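Local atomic coordinates of alkaline phosphatase D (Bacillus subtilis, PDB entry 2YEQ), a protein that hydrolyses phosphate esters, acting as an alkaline phosphatase and phosphodiesterase, at an active site that holds iron(III) and calcium. Residues L149-Y152 / I153-Y156; E175-T178 / L179-R183; A197-A201 / F202-V206; Q331-F334 / A335-F339; I363-I366 / K367-N370. All blocks are in the same frame, centred on the assembly; numbering follows the deposited sequence.

Contact 1 (L149-Y152 / I153-Y156); sequences LGDY and IYEY. With FE (Fe (III) ion), chain B; CA (calcium ion), chain C.
D151 and Y154 meet at the iron of a calcineurin-like metallophosphoesterase site, in the loop that leaves strand 145-148. D151 OD2 bridges the two metals, 2.1 Å from the iron and 2.5 Å from the calcium, while Y154 OH reaches the same iron at 2.0 Å. The two ligand atoms, D151 OD2 and Y154 OH, lie 3.2 Å apart because both coordinate the iron, not because they bond to each other. The tyrosine ring lies alongside the aspartate: Y154 CE1 passes D151 CB at 3.7 Å, and D151 O comes up obliquely to the ring. Y154 CG stands beside its own backbone N (chi1 -73°), which folds the ring back along the chain and carries the phenolic oxygen to the metal. C124 and H382 also bind the iron, D209, D210 and D380 the calcium. Y154 OH has a second partner in S412, and H211 is a further polar partner of the D151 carboxylate. A bound phosphate beside D151 is consistent with a substrate position. Just before D151, G150 has backbone angles at which a side chain would collide with L149 O, and D151 itself takes a left-handed conformation. This local backbone path probably helps to present the carboxylate to both metals. Y152 points away from this site, its side chain crossing that of I153 at about a right angle. They meet where Y152 CD1 lies 4.1 Å from I153 CG2.

Contact 2 (E175-T178 / L179-R183); sequences EIIT and LQDYR. With NA (sodium ion), chain D; EDO (1,2-ethanediol), chain O; EDO (1,2-ethanediol), chain Q.
D181 OD2 is gripped by two backbone N-H groups of the loop that precedes helix 179-190. I177 N approaches on the anti lone pair at 2.9 Å, whereas T178 N comes from above the carboxylate plane, its N-H aimed almost straight at OD2 (175°). In return D181 N donates to T178 OG1 over 3.1 Å, which completes a capping box with T178 as N-cap. T178 OG1 sits between the backbone N and the carbonyl carbon (chi1 64°), the rotation that turns the hydroxyl toward the first turn of the helix. Y182 N then bonds to T178 O at 2.9 Å and starts the helical pattern. Beside the cap, I176 lays its CD1 over one face of the Y182 ring, a CH-pi contact with 3.8 Å from CD1 to the ring centroid, while I177 O lies at the ring edge, in plane. The hydroxyl of Y182 is held by V213 O and R234. A leucine in place of Y182 would probably leave I176 without its aromatic face and V213 O and R234 without their hydroxyl partner. Earlier in the loop, E175 binds sodium through OE2 at 2.2 Å and, less closely, through OE1, along with E214 and Q517, and also meets R234. The capped end thus lies between helix 228-245, which Y182 touches at A238 and A241, and the loop of I153 and E155, against which I176 packs.

Contact 3 (A197-A201 / F202-V206); sequences AAHAA and FPWVV. With PE5 (3,6,9,12,15,18,21,24-octaoxahexacosan-1-ol), chain E; EDO (1,2-ethanediol), chain F.
The W204 indole carries the imidazole of H199 on one face and has A198 CB, F202 C and V206 CG1 in plane at its edges. The stack is face to face, with the H199 ring centroid 3.8 Å from that of the W204 six-membered ring and the planes inclined by 27°; the tilt brings H199 CE1 nearest, 3.3 Å from W204 CE3. A second flat group, the F202 ring, has A201 CB above its centre, a CH-pi contact of 3.7 Å from CB to the centroid. The indole N-H is spent on the last turn of the helix: W204 NE1 donates to A198 O at 3.1 Å, from well above the carbonyl plane and not on a lone pair. W204 CG lies beside its backbone N (chi1 -75°), which sends the indole back toward A198 and H199 of the helix. A leucine at W204 would probably leave H199 without its stacking partner and A198 O without this donor. H199 NE2 remains tied to Y152 OH, linking the stack to the loop of the metal-binding residues. Buried F202 N finds no polar partner in the model. Helix 193-201 thus passes directly into strand 203-206, whose W204 reaches back to it; the strand runs between parallel neighbours 13-16 and 145-148; H199 touches A14 of the first, while F202 and W204 touch V146 of the second.

Contact 4 (Q331-F334 / A335-F339); sequences QIFF and AKWNF
F333 and W337 stack face to face so closely that they make the tight half of this contact. The F333 ring centroid is 3.7 Å from that of the five-membered ring of W337, the planes differ by only 1°, and W337 CD2 lies over the centre of the phenyl ring. Both side chains leave the backbone with CG anti to the N (chi1 -152° for F333, -163° for W337), and the chain bends between them so that the two flat groups come to overlap. F339 meets the opposite face of the indole edge-on, CZ over its centre. At the rim of the F333 ring, A335 O lies in plane, 3.3 Å from CD1, and A335 CB packs against CE1 at 3.9 Å. The other side is polar and less closely packed: one water donates to both F333 O, at 2.7 Å, and A335 O, at 2.9 Å, joining two carbonyls that have no direct bond. Further backbone groups turn outward to the rest of the fold, F334 N and A335 N to the carboxylate of E404, F334 O to R359 and K336 O to H432. I426 of helix 423-429 touches W337. The irregular loop between strands 325-329 and 347-348 is probably shaped in part by stacked rings, while several of its backbone polar groups are met by a water and by charged or polar side chains from elsewhere.

Contact 5 (I363-I366 / K367-N370); sequences INFI and KSKN. With PE5 (3,6,9,12,15,18,21,24-octaoxahexacosan-1-ol), chain G.
F365 turns its CG anti to the backbone N (chi1 -174°) and K369 bends at chi2 (-71°), and these two rotations bring their side chains together at the end of helix 356-368. The pair cross obliquely, with F365 CZ 3.7 Å from K369 CE, and the lysine ammonium group passes on beyond the ring. There it enters a bound polyether, donating to ether oxygen O5 at 2.7 Å from NZ and to O1 at 3.0 Å, with a longer, weak bond to O2. Such a wrapping of an ammonium group resembles the grip of a crown ether. S368 OG stands over the rim of one face of the F365 ring and donates to F365 O at 2.8 Å, so that a carbonyl near the helix end gains a side-chain donor. Earlier in the turn, K367 N to I363 O is short and nearly straight at 2.8 Å, and S368 N bonds to N364 O. Beyond them the pattern slackens: K369 N splits two weak bonds between F365 O and I366 O, each 3.2 Å. The buried side of the helix faces strand 400-406 through I363 and I366 on F401, and F365 stacks on F315 of helix 308-320. N370, at positive phi (60°) and with its N bonded to K367 O at 2.9 Å, ends the helix in a Schellman motif.

Overall arrangement
Contacts 1, 3 and 4 are buried, whereas contacts 2 and 5 are partly open at the two ends of helices: a capping box starts helix 179-190 and a Schellman motif ends helix 356-368. These two lie on opposite sides of the chain's centre, about 42 Å apart between centres. Contact 1, at the metals, touches contacts 2, 3 and 4: its I153 packs on I176, its Y152 meets H199 and W204, and L149 lies against Q331. Contacts 3 and 4 both rest on stacked rings, one at a helix-to-strand junction and the other within an irregular loop. Coordination chemistry rules contact 1, side-chain capping bonds dominate contact 2, and mostly backbone bonds contact 5.

Contact 1 (L149-Y152 / I153-Y156)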
# COMPACT_ATOMS: atom_id res chain seq x y z
N LEU A 149 -0.71 0.04 -0.34
CA LEU A 149 -1.05 -0.45 1.00
C LEU A 149 0.15 -0.59 1.94
O LEU A 149 0.02 -1.16 3.03
CB LEU A 149 -1.75 -1.81 0.91
CG LEU A 149 -3.03 -1.83 0.07
CD1 LEU A 149 -3.65 -3.25 0.13
CD2 LEU A 149 -4.02 -0.76 0.49
N GLY A 150 1.32 -0.11 1.50
CA GLY A 150 2.49 0.06 2.41
C GLY A 150 3.79 -0.51 1.89
O GLY A 150 3.82 -1.19 0.86
N ASP A 151 4.86 -0.26 2.65
CA ASP A 151 6.21 -0.57 2.30
C ASP A 151 6.51 0.02 0.91
O ASP A 151 7.07 -0.64 0.06
CB ASP A 151 6.49 -2.06 2.36
CG ASP A 151 6.44 -2.63 3.78
OD1 ASP A 151 6.12 -1.89 4.73
OD2 ASP A 151 6.68 -3.87 3.92
N TYR A 152 6.10 1.27 0.73
CA TYR A 152 6.45 2.03 -0.46
C TYR A 152 7.95 2.32 -0.54
O TYR A 152 8.51 2.39 -1.65
CB TYR A 152 5.67 3.32 -0.48
CG TYR A 152 5.75 4.11 -1.75
CD1 TYR A 152 6.84 4.93 -2.02
CD2 TYR A 152 4.70 4.09 -2.68
CE1 TYR A 152 6.90 5.69 -3.20
CE2 TYR A 152 4.76 4.86 -3.87
CZ TYR A 152 5.87 5.65 -4.11
OH TYR A 152 5.94 6.40 -5.26
N ILE A 153 8.60 2.53 0.62
CA ILE A 153 10.06 2.48 0.73
C ILE A 153 10.44 1.49 1.81
O ILE A 153 9.58 1.09 2.59
CB ILE A 153 10.69 3.85 1.11
CG1 ILE A 153 10.22 4.31 2.50
CG2 ILE A 153 10.38 4.91 0.04
CD1 ILE A 153 11.09 5.42 3.13
N TYR A 154 11.72 1.07 1.81
CA TYR A 154 12.32 0.32 2.90
C TYR A 154 13.48 1.18 3.44
O TYR A 154 14.04 2.00 2.70
CB TYR A 154 12.82 -1.07 2.45
CG TYR A 154 11.69 -2.06 2.19
CD1 TYR A 154 10.82 -1.88 1.10
CD2 TYR A 154 11.47 -3.13 3.04
CE1 TYR A 154 9.77 -2.76 0.86
CE2 TYR A 154 10.42 -4.03 2.82
CZ TYR A 154 9.56 -3.83 1.73
OH TYR A 154 8.54 -4.70 1.48
N GLU A 155 13.82 0.95 4.70
CA GLU A 155 14.71 1.83 5.46
C GLU A 155 16.15 1.40 5.52
O GLU A 155 17.02 2.16 5.99
CB GLU A 155 14.15 1.99 6.88
CG GLU A 155 14.48 0.82 7.84
CD GLU A 155 13.46 -0.32 7.78
OE1 GLU A 155 12.68 -0.38 6.80
OE2 GLU A 155 13.48 -1.19 8.70
N TYR A 156 16.42 0.18 5.08
CA TYR A 156 17.71 -0.45 5.27
C TYR A 156 18.89 0.22 4.56
O TYR A 156 18.71 0.99 3.61
CB TYR A 156 17.65 -1.91 4.82
CG TYR A 156 16.67 -2.73 5.63
CD1 TYR A 156 16.98 -3.11 6.93
CD2 TYR A 156 15.44 -3.12 5.11
CE1 TYR A 156 16.09 -3.85 7.69
CE2 TYR A 156 14.54 -3.84 5.86
CZ TYR A 156 14.86 -4.19 7.15
OH TYR A 156 13.97 -4.91 7.90
FE FE B . 7.16 -5.54 2.65
CA CA C . 5.22 -4.41 5.89
O HOH W 1 3.71 -3.90 3.87

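Contact 2 (E175-T178 / L179-R183)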
# COMPACT_ATOMS: atom_id res chain seq x y z
N GLU A 175 21.24 2.82 6.83
CA GLU A 175 19.89 2.88 7.37
C GLU A 175 19.49 4.31 7.65
O GLU A 175 20.23 5.05 8.31
CB GLU A 175 19.75 2.02 8.64
CG GLU A 175 18.32 2.06 9.21
CD GLU A 175 18.08 1.12 10.39
OE1 GLU A 175 19.04 0.50 10.88
OE2 GLU A 175 16.91 1.00 10.86
N ILE A 176 18.29 4.67 7.19
CA ILE A 176 17.82 6.03 7.20
C ILE A 176 17.22 6.46 8.54
O ILE A 176 16.40 5.74 9.12
CB ILE A 176 16.85 6.30 6.02
CG1 ILE A 176 15.60 5.41 6.08
CG2 ILE A 176 17.61 6.04 4.71
CD1 ILE A 176 14.62 5.65 4.85
N ILE A 177 17.64 7.63 9.02
CA ILE A 177 17.29 8.12 10.36
C ILE A 177 16.74 9.52 10.34
O ILE A 177 15.72 9.80 10.96
CB ILE A 177 18.52 8.11 11.30
CG1 ILE A 177 19.08 6.69 11.42
CG2 ILE A 177 18.16 8.72 12.68
CD1 ILE A 177 18.08 5.69 11.95
N THR A 178 17.42 10.42 9.64
CA THR A 178 17.04 11.83 9.64
C THR A 178 16.07 12.16 8.52
O THR A 178 15.91 11.39 7.56
CB THR A 178 18.26 12.72 9.40
OG1 THR A 178 18.75 12.43 8.10
CG2 THR A 178 19.39 12.46 10.42
N LEU A 179 15.45 13.32 8.61
CA LEU A 179 14.59 13.82 7.57
C LEU A 179 15.26 13.77 6.20
O LEU A 179 14.66 13.31 5.22
CB LEU A 179 14.09 15.23 7.90
CG LEU A 179 13.18 15.92 6.87
CD1 LEU A 179 11.88 15.14 6.60
CD2 LEU A 179 12.89 17.34 7.32
N GLN A 180 16.51 14.21 6.13
CA GLN A 180 17.21 14.21 4.85
C GLN A 180 17.41 12.78 4.35
O GLN A 180 17.25 12.51 3.18
CB GLN A 180 18.54 14.99 4.94
CG GLN A 180 18.91 15.79 3.69
CD GLN A 180 17.76 16.61 3.10
OE1 GLN A 180 17.07 17.35 3.80
NE2 GLN A 180 17.52 16.44 1.80
N ASP A 181 17.79 11.87 5.25
CA ASP A 181 17.93 10.46 4.91
C ASP A 181 16.61 9.90 4.28
O ASP A 181 16.65 9.21 3.26
CB ASP A 181 18.22 9.60 6.14
CG ASP A 181 19.59 9.85 6.79
OD1 ASP A 181 20.51 10.41 6.17
OD2 ASP A 181 19.74 9.40 7.96
N TYR A 182 15.48 10.20 4.90
CA TYR A 182 14.17 9.73 4.41
C TYR A 182 13.78 10.36 3.09
O TYR A 182 13.22 9.69 2.21
CB TYR A 182 13.05 9.97 5.46
CG TYR A 182 13.02 8.88 6.49
CD1 TYR A 182 12.31 7.69 6.26
CD2 TYR A 182 13.68 9.02 7.71
CE1 TYR A 182 12.30 6.66 7.20
CE2 TYR A 182 13.69 8.01 8.66
CZ TYR A 182 12.99 6.83 8.41
OH TYR A 182 12.99 5.85 9.37
N ARG A 183 14.05 11.65 2.94
CA ARG A 183 13.79 12.36 1.69
C ARG A 183 14.58 11.74 0.54
O ARG A 183 14.03 11.50 -0.56
CB ARG A 183 14.13 13.83 1.82
CG ARG A 183 13.14 14.65 2.59
CD ARG A 183 13.75 16.04 2.89
NE ARG A 183 12.75 16.98 3.35
CZ ARG A 183 13.01 18.20 3.78
NH1 ARG A 183 14.26 18.65 3.84
NH2 ARG A 183 12.03 18.99 4.13
NA NA D . 16.80 -0.90 12.03
C1 EDO O . 22.33 12.62 8.40
O1 EDO O . 22.74 11.40 7.77
C2 EDO O . 21.53 13.50 7.43
O2 EDO O . 20.84 14.54 8.13
C1 EDO Q . 16.78 11.80 13.68
O1 EDO Q . 15.55 11.07 13.52
C2 EDO Q . 16.59 13.30 13.87
O2 EDO Q . 15.34 13.73 13.34
O HOH W 2 17.97 -0.08 13.72
O HOH W 3 16.10 -2.68 13.28
O HOH W 4 15.57 -1.78 10.37

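Contact 3 (A197-A201 / F202-V206)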
# COMPACT_ATOMS: atom_id res chain seq x y z
N ALA A 197 5.75 6.42 -14.16
CA ALA A 197 4.72 6.25 -15.22
C ALA A 197 3.39 5.82 -14.59
O ALA A 197 2.34 6.34 -14.94
CB ALA A 197 5.17 5.20 -16.25
N ALA A 198 3.46 4.90 -13.64
CA ALA A 198 2.26 4.45 -12.91
C ALA A 198 1.62 5.57 -12.12
O ALA A 198 0.37 5.68 -12.06
CB ALA A 198 2.58 3.21 -12.04
N HIS A 199 2.45 6.48 -11.56
CA HIS A 199 1.91 7.65 -10.89
C HIS A 199 1.27 8.63 -11.86
O HIS A 199 0.24 9.21 -11.53
CB HIS A 199 2.97 8.38 -10.04
CG HIS A 199 3.16 7.81 -8.67
ND1 HIS A 199 2.18 7.87 -7.71
CD2 HIS A 199 4.23 7.20 -8.09
CE1 HIS A 199 2.64 7.32 -6.59
NE2 HIS A 199 3.88 6.91 -6.80
N ALA A 200 1.89 8.86 -13.02
CA ALA A 200 1.37 9.82 -14.00
C ALA A 200 0.07 9.30 -14.66
O ALA A 200 -0.77 10.08 -15.09
CB ALA A 200 2.47 10.13 -15.09
N ALA A 201 -0.13 7.99 -14.65
CA ALA A 201 -1.28 7.36 -15.31
C ALA A 201 -2.61 7.41 -14.55
O ALA A 201 -3.70 7.43 -15.16
CB ALA A 201 -0.92 5.91 -15.67
N PHE A 202 -2.56 7.41 -13.22
CA PHE A 202 -3.78 7.26 -12.39
C PHE A 202 -3.69 8.06 -11.08
O PHE A 202 -2.60 8.26 -10.57
CB PHE A 202 -3.96 5.81 -11.94
CG PHE A 202 -3.63 4.78 -12.95
CD1 PHE A 202 -4.50 4.54 -14.01
CD2 PHE A 202 -2.51 4.00 -12.83
CE1 PHE A 202 -4.22 3.56 -14.93
CE2 PHE A 202 -2.23 3.01 -13.76
CZ PHE A 202 -3.09 2.81 -14.83
N PRO A 203 -4.82 8.44 -10.51
CA PRO A 203 -4.83 8.95 -9.13
C PRO A 203 -4.59 7.81 -8.16
O PRO A 203 -5.12 6.71 -8.38
CB PRO A 203 -6.24 9.49 -8.95
CG PRO A 203 -7.06 8.76 -9.96
CD PRO A 203 -6.17 8.35 -11.07
N TRP A 204 -3.79 8.07 -7.12
CA TRP A 204 -3.43 7.08 -6.12
C TRP A 204 -4.04 7.46 -4.75
O TRP A 204 -4.14 8.65 -4.39
CB TRP A 204 -1.93 6.97 -5.94
CG TRP A 204 -1.19 6.25 -7.03
CD1 TRP A 204 -1.41 6.34 -8.38
CD2 TRP A 204 -0.09 5.34 -6.88
NE1 TRP A 204 -0.53 5.56 -9.06
CE2 TRP A 204 0.31 4.94 -8.17
CE3 TRP A 204 0.60 4.83 -5.76
CZ2 TRP A 204 1.34 4.06 -8.38
CZ3 TRP A 204 1.61 3.96 -5.97
CH2 TRP A 204 2.00 3.58 -7.26
N VAL A 205 -4.44 6.42 -4.01
CA VAL A 205 -4.84 6.51 -2.62
C VAL A 205 -3.83 5.68 -1.85
O VAL A 205 -3.81 4.44 -1.94
CB VAL A 205 -6.28 6.02 -2.41
CG1 VAL A 205 -6.72 6.15 -0.92
CG2 VAL A 205 -7.23 6.85 -3.28
N VAL A 206 -2.94 6.35 -1.12
CA VAL A 206 -1.86 5.64 -0.44
C VAL A 206 -2.12 5.54 1.07
O VAL A 206 -2.73 6.43 1.67
CB VAL A 206 -0.49 6.36 -0.70
CG1 VAL A 206 -0.17 6.38 -2.22
CG2 VAL A 206 -0.51 7.79 -0.15
C50 PE5 E . -0.64 11.89 -22.13
O1 PE5 E . -0.70 11.65 -20.72
C1 PE5 E . -0.11 10.40 -20.40
C2 PE5 E . -0.25 10.00 -18.95
O2 PE5 E . 0.90 9.24 -18.56
C3 PE5 E . 0.83 7.83 -18.76
C4 PE5 E . 2.03 7.17 -18.12
C1 EDO F . -6.82 7.95 -15.39
O1 EDO F . -6.02 8.87 -14.66
C2 EDO F . -7.83 7.30 -14.47
O2 EDO F . -8.81 6.67 -15.30

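Contact 4 (Q331-F334 / A335-F339)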
# COMPACT_ATOMS: atom_id res chain seq x y z
N GLN A 331 -3.33 -2.94 5.70
CA GLN A 331 -1.95 -3.35 5.55
C GLN A 331 -1.65 -4.81 5.67
O GLN A 331 -0.78 -5.34 4.95
CB GLN A 331 -1.09 -2.63 6.62
CG GLN A 331 -0.99 -1.13 6.47
CD GLN A 331 -2.25 -0.36 6.82
OE1 GLN A 331 -3.10 -0.81 7.61
NE2 GLN A 331 -2.36 0.85 6.26
N ILE A 332 -2.30 -5.47 6.63
CA ILE A 332 -1.82 -6.75 7.13
C ILE A 332 -2.87 -7.88 7.08
O ILE A 332 -4.07 -7.65 6.98
CB ILE A 332 -1.28 -6.58 8.59
CG1 ILE A 332 -2.28 -5.81 9.44
CG2 ILE A 332 0.12 -5.88 8.61
CD1 ILE A 332 -2.08 -5.97 10.97
N PHE A 333 -2.38 -9.10 7.14
CA PHE A 333 -3.22 -10.29 6.97
C PHE A 333 -4.38 -10.33 7.98
O PHE A 333 -4.17 -10.37 9.20
CB PHE A 333 -2.34 -11.52 7.07
CG PHE A 333 -2.85 -12.72 6.30
CD1 PHE A 333 -3.92 -13.46 6.77
CD2 PHE A 333 -2.20 -13.14 5.16
CE1 PHE A 333 -4.37 -14.60 6.06
CE2 PHE A 333 -2.63 -14.28 4.47
CZ PHE A 333 -3.72 -15.00 4.92
N PHE A 334 -5.61 -10.32 7.45
CA PHE A 334 -6.81 -10.21 8.27
C PHE A 334 -7.42 -11.57 8.66
O PHE A 334 -7.91 -11.74 9.79
CB PHE A 334 -7.85 -9.39 7.52
CG PHE A 334 -9.09 -9.11 8.31
CD1 PHE A 334 -9.15 -8.04 9.19
CD2 PHE A 334 -10.23 -9.89 8.14
CE1 PHE A 334 -10.31 -7.77 9.91
CE2 PHE A 334 -11.39 -9.63 8.86
CZ PHE A 334 -11.44 -8.58 9.74
N ALA A 335 -7.44 -12.51 7.72
CA ALA A 335 -8.06 -13.81 7.98
C ALA A 335 -7.23 -14.63 8.96
O ALA A 335 -6.06 -14.31 9.20
CB ALA A 335 -8.27 -14.59 6.67
N LYS A 336 -7.84 -15.68 9.51
CA LYS A 336 -7.12 -16.69 10.28
C LYS A 336 -6.03 -17.29 9.43
O LYS A 336 -6.25 -17.64 8.26
CB LYS A 336 -8.09 -17.78 10.78
CG LYS A 336 -7.45 -18.96 11.49
CD LYS A 336 -8.51 -20.05 11.85
CE LYS A 336 -7.90 -21.42 12.15
NZ LYS A 336 -7.38 -22.16 10.96
N TRP A 337 -4.84 -17.46 10.01
CA TRP A 337 -3.67 -17.86 9.26
C TRP A 337 -2.75 -18.68 10.12
O TRP A 337 -1.64 -18.24 10.52
CB TRP A 337 -3.00 -16.58 8.73
CG TRP A 337 -2.01 -16.71 7.61
CD1 TRP A 337 -1.99 -17.63 6.64
CD2 TRP A 337 -0.93 -15.80 7.34
NE1 TRP A 337 -0.95 -17.38 5.77
CE2 TRP A 337 -0.28 -16.26 6.19
CE3 TRP A 337 -0.44 -14.65 7.97
CZ2 TRP A 337 0.83 -15.63 5.65
CZ3 TRP A 337 0.66 -14.03 7.45
CH2 TRP A 337 1.28 -14.50 6.29
N ASN A 338 -3.20 -19.90 10.41
CA ASN A 338 -2.51 -20.80 11.34
C ASN A 338 -1.38 -21.55 10.68
O ASN A 338 -1.62 -22.33 9.77
CB ASN A 338 -3.51 -21.79 11.95
CG ASN A 338 -2.92 -22.65 13.06
OD1 ASN A 338 -1.73 -22.53 13.46
ND2 ASN A 338 -3.76 -23.54 13.58
N PHE A 339 -0.16 -21.34 11.16
CA PHE A 339 1.02 -22.03 10.63
C PHE A 339 1.32 -23.35 11.34
O PHE A 339 2.20 -24.08 10.92
CB PHE A 339 2.26 -21.14 10.77
CG PHE A 339 2.12 -19.80 10.14
CD1 PHE A 339 1.91 -19.69 8.76
CD2 PHE A 339 2.21 -18.64 10.89
CE1 PHE A 339 1.77 -18.43 8.16
CE2 PHE A 339 2.09 -17.39 10.29
CZ PHE A 339 1.85 -17.29 8.93
O HOH W 5 -4.11 -12.65 10.60

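Contact 5 (I363-I366 / K367-N370)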
# COMPACT_ATOMS: atom_id res chain seq x y z
N ILE A 363 -15.47 -7.80 13.59
CA ILE A 363 -16.38 -8.82 13.09
C ILE A 363 -17.74 -8.75 13.79
O ILE A 363 -18.77 -8.85 13.14
CB ILE A 363 -15.76 -10.21 13.16
CG1 ILE A 363 -14.55 -10.29 12.21
CG2 ILE A 363 -16.80 -11.28 12.76
CD1 ILE A 363 -13.74 -11.55 12.33
N ASN A 364 -17.74 -8.57 15.11
CA ASN A 364 -18.99 -8.46 15.87
C ASN A 364 -19.82 -7.31 15.41
O ASN A 364 -21.06 -7.42 15.32
CB ASN A 364 -18.74 -8.35 17.39
CG ASN A 364 -18.37 -9.67 18.02
OD1 ASN A 364 -18.47 -10.72 17.39
ND2 ASN A 364 -17.92 -9.63 19.28
N PHE A 365 -19.17 -6.19 15.11
CA PHE A 365 -19.93 -5.06 14.61
C PHE A 365 -20.54 -5.38 13.23
O PHE A 365 -21.70 -5.03 12.96
CB PHE A 365 -19.08 -3.80 14.52
CG PHE A 365 -19.87 -2.61 14.14
CD1 PHE A 365 -20.59 -1.92 15.09
CD2 PHE A 365 -19.96 -2.21 12.82
CE1 PHE A 365 -21.36 -0.83 14.73
CE2 PHE A 365 -20.72 -1.14 12.45
CZ PHE A 365 -21.43 -0.44 13.40
N ILE A 366 -19.76 -6.02 12.37
CA ILE A 366 -20.19 -6.39 11.00
C ILE A 366 -21.40 -7.36 11.06
O ILE A 366 -22.39 -7.16 10.36
CB ILE A 366 -19.03 -7.02 10.22
CG1 ILE A 366 -18.04 -5.96 9.78
CG2 ILE A 366 -19.51 -7.82 8.99
CD1 ILE A 366 -16.72 -6.58 9.28
N LYS A 367 -21.28 -8.40 11.90
CA LYS A 367 -22.39 -9.29 12.26
C LYS A 367 -23.62 -8.54 12.72
O LYS A 367 -24.71 -8.81 12.25
CB LYS A 367 -22.00 -10.20 13.42
CG LYS A 367 -21.19 -11.38 13.03
CD LYS A 367 -20.70 -12.11 14.27
CE LYS A 367 -21.84 -12.78 15.02
NZ LYS A 367 -21.31 -13.51 16.19
N SER A 368 -23.44 -7.61 13.65
CA SER A 368 -24.55 -6.83 14.19
C SER A 368 -25.33 -6.06 13.12
O SER A 368 -26.51 -5.78 13.29
CB SER A 368 -24.09 -5.87 15.30
OG SER A 368 -23.77 -4.57 14.79
N LYS A 369 -24.67 -5.68 12.03
CA LYS A 369 -25.35 -4.96 10.95
C LYS A 369 -25.75 -5.88 9.80
O LYS A 369 -26.25 -5.42 8.78
CB LYS A 369 -24.48 -3.83 10.45
CG LYS A 369 -24.14 -2.83 11.52
CD LYS A 369 -25.35 -2.01 11.91
CE LYS A 369 -25.09 -1.15 13.12
NZ LYS A 369 -26.14 -0.11 13.24
N ASN A 370 -25.50 -7.17 9.96
CA ASN A 370 -25.87 -8.17 8.99
C ASN A 370 -25.23 -7.98 7.61
O ASN A 370 -25.85 -8.30 6.59
CB ASN A 370 -27.41 -8.23 8.86
CG ASN A 370 -27.88 -9.55 8.30
OD1 ASN A 370 -27.24 -10.58 8.49
ND2 ASN A 370 -29.00 -9.52 7.59
O1 PE5 G . -27.62 1.17 11.02
C1 PE5 G . -28.79 0.37 10.85
C2 PE5 G . -29.23 -0.25 12.17
O2 PE5 G . -28.87 -1.63 12.20
C3 PE5 G . -29.35 -2.33 13.35
C4 PE5 G . -28.54 -1.96 14.59
O3 PE5 G . -28.19 -3.15 15.28
C5 PE5 G . -26.80 -3.34 15.57
C6 PE5 G . -26.34 -2.49 16.75
O4 PE5 G . -25.36 -1.52 16.35
C7 PE5 G . -25.79 -0.17 16.53
C8 PE5 G . -24.65 0.81 16.28
O5 PE5 G . -24.88 1.52 15.06